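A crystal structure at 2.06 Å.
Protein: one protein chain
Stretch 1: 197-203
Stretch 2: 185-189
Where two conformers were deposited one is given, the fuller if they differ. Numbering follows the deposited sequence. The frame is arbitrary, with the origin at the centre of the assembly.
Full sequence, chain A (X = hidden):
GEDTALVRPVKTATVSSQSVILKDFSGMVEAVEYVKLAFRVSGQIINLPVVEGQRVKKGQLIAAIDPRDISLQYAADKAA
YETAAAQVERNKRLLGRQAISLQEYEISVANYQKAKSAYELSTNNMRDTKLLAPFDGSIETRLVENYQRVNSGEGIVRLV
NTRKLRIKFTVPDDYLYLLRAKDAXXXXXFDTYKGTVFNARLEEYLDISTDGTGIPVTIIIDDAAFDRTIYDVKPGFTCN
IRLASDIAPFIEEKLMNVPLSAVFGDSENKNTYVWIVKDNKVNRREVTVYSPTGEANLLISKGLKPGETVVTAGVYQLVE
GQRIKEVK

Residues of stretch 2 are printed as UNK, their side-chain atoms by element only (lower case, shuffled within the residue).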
# COMPACT_ATOMS: atom_id res chain seq x y z
N VAL A 197 28.51 21.36 -6.51
CA VAL A 197 28.24 20.47 -5.40
C VAL A 197 29.49 19.64 -5.09
O VAL A 197 30.13 19.12 -6.01
CB VAL A 197 27.00 19.61 -5.78
CG1 VAL A 197 26.82 18.41 -4.86
CG2 VAL A 197 25.74 20.46 -5.83
N PHE A 198 29.85 19.55 -3.81
CA PHE A 198 31.01 18.80 -3.36
C PHE A 198 30.62 17.66 -2.44
O PHE A 198 29.82 17.84 -1.53
CB PHE A 198 32.01 19.72 -2.63
CG PHE A 198 32.51 20.88 -3.46
CD1 PHE A 198 33.60 20.73 -4.30
CD2 PHE A 198 31.90 22.13 -3.37
CE1 PHE A 198 34.08 21.82 -5.05
CE2 PHE A 198 32.36 23.20 -4.14
CZ PHE A 198 33.45 23.04 -4.97
N ASN A 199 31.24 16.49 -2.64
CA ASN A 199 31.05 15.36 -1.76
C ASN A 199 31.69 15.67 -0.42
O ASN A 199 32.72 16.35 -0.33
CB ASN A 199 31.66 14.08 -2.38
CG ASN A 199 31.49 12.85 -1.51
OD1 ASN A 199 30.38 12.30 -1.37
ND2 ASN A 199 32.56 12.45 -0.84
N ALA A 200 31.08 15.17 0.64
CA ALA A 200 31.59 15.37 1.97
C ALA A 200 31.47 14.07 2.70
O ALA A 200 30.61 13.25 2.36
CB ALA A 200 30.79 16.46 2.68
N ARG A 201 32.32 13.85 3.70
CA ARG A 201 32.22 12.64 4.48
C ARG A 201 31.86 12.96 5.92
O ARG A 201 32.22 14.02 6.43
CB ARG A 201 33.51 11.80 4.40
CG ARG A 201 34.75 12.48 4.97
CD ARG A 201 35.90 11.51 5.18
NE ARG A 201 36.75 11.96 6.29
CZ ARG A 201 37.74 12.83 6.16
NH1 ARG A 201 38.04 13.33 4.97
NH2 ARG A 201 38.43 13.22 7.22
N LEU A 202 31.24 12.00 6.60
CA LEU A 202 30.91 12.15 8.00
C LEU A 202 32.16 12.19 8.86
O LEU A 202 33.00 11.30 8.75
CB LEU A 202 30.02 10.99 8.47
CG LEU A 202 29.60 11.02 9.94
CD1 LEU A 202 28.75 12.29 10.26
CD2 LEU A 202 28.84 9.77 10.29
N GLU A 203 32.26 13.18 9.76
CA GLU A 203 33.36 13.16 10.70
C GLU A 203 32.84 12.56 11.99
O GLU A 203 33.46 11.66 12.56
CB GLU A 203 33.99 14.53 10.93
CG GLU A 203 35.16 14.40 11.91
CD GLU A 203 35.97 15.63 12.26
OE1 GLU A 203 35.37 16.64 12.69
OE2 GLU A 203 37.22 15.54 12.18
N UNK A 185 24.73 9.56 2.21
CA UNK A 185 25.73 10.46 1.61
C UNK A 185 25.44 11.93 1.97
O UNK A 185 24.31 12.27 2.31
o UNK A 185 24.56 10.69 -0.51
c UNK A 185 25.80 10.28 0.07
c UNK A 185 26.16 8.84 -0.35
N UNK A 186 26.47 12.78 1.91
CA UNK A 186 26.39 14.22 2.17
C UNK A 186 27.00 14.95 1.02
O UNK A 186 28.14 14.66 0.64
c UNK A 186 27.13 14.62 3.48
c UNK A 186 25.80 14.31 5.60
c UNK A 186 27.00 11.88 6.13
c UNK A 186 26.06 12.39 7.00
c UNK A 186 26.75 13.83 4.71
c UNK A 186 27.35 12.61 4.98
c UNK A 186 25.46 13.60 6.75
N UNK A 187 26.24 15.89 0.44
CA UNK A 187 26.70 16.73 -0.67
C UNK A 187 26.52 18.18 -0.25
O UNK A 187 25.44 18.56 0.21
c UNK A 187 26.00 14.95 -2.44
c UNK A 187 25.94 16.42 -1.98
c UNK A 187 27.24 14.61 -3.24
c UNK A 187 27.30 13.14 -3.61
n UNK A 187 27.88 12.32 -2.52
N UNK A 188 27.59 18.97 -0.36
CA UNK A 188 27.61 20.38 0.04
C UNK A 188 27.60 21.33 -1.15
O UNK A 188 28.40 21.20 -2.07
c UNK A 188 28.92 22.18 1.31
c UNK A 188 28.83 20.69 0.94
c UNK A 188 28.80 19.83 2.19
N UNK A 189 26.76 22.33 -1.04
CA UNK A 189 26.70 23.43 -1.97
C UNK A 189 26.88 24.73 -1.16
O UNK A 189 26.05 25.01 -0.31
o UNK A 189 23.04 24.23 -4.13
c UNK A 189 25.39 23.41 -2.78
c UNK A 189 24.11 24.61 -4.67
o UNK A 189 24.15 25.17 -5.79
c UNK A 189 25.42 24.41 -3.94
O HOH W 1 29.16 11.40 1.68

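Position 185 carries three side-chain atoms, one carbon bearing an oxygen and a second carbon. This beta-branched hydroxyl pattern identifies Thr-185. The nearest approach of its side chain to stretch 1 is 5.2 Å, from CB of Thr-185 to OD1 of Asn-199, so the residue contributes little to the contact beyond leading the strand into it.

Position 186 has seven side-chain carbons, a single CB followed by a six-membered ring with no heteroatom at its tip. The CB lies 4.2 Å from CB of Ala-200, and one ring carbon approaches CB of Leu-202. A phenyl ring without a hydroxyl makes this Phe-186. Its CE1 is the atom that reaches Leu-202 CB, at 3.9 Å, while the carbonyl oxygen of Ala-200 sits at the ring edge, near the ring plane.

At position 187, four carbons run in an unbranched row and end in a nitrogen. The CB packs against CG1 of Val-197 at 3.6 Å, and the terminal nitrogen lies 2.8 Å from OD1 of Asn-199. An unbranched chain ending in an amine is Lys-187. Two conformers were deposited; in the one described, chi1, chi2 and chi4 are all m, and the bent chain brings NZ to Asn-199 OD1 as a hydrogen-bond donor.

Position 188 shows three carbons, with CB carrying two methyls, one of them 3.9 Å from CB of Ala-200. The compact branched group is Val-188, and the methyl in question is CG2.

Position 189 has three carbons in a row, the last bearing two oxygens. Its CB stands 4.3 Å from CG2 of Val-197. Two methylene carbons before a carboxylate define Glu-189.

The two strands run antiparallel in register, though their axes are splayed at 133°. Phe-198 and Val-188 exchange a pair of nearly straight backbone hydrogen bonds, Phe-198 N to Val-188 O and Val-188 N to Phe-198 O, both 2.8 Å. Further along, Ala-200 N donates to Phe-186 O at 3.0 Å, but the reciprocal bond is absent. Instead a water accepts from Phe-186 N at 3.0 Å and donates to Ala-200 O at 2.4 Å, bridging the strands where direct pairing lapses. Side chains divide between the sheet faces: Phe-198, Ala-200, Phe-186 and Val-188 share a buried apolar face, where the small Ala-200 touches both Phe-186 and Val-188, whereas Asn-199 and Lys-187 meet on the other, more exposed face. Backbone pairing thus sets the register, and apolar packing and one polar side-chain bond reinforce it from the two faces.

Stretch 2 (185-189) TFKVE
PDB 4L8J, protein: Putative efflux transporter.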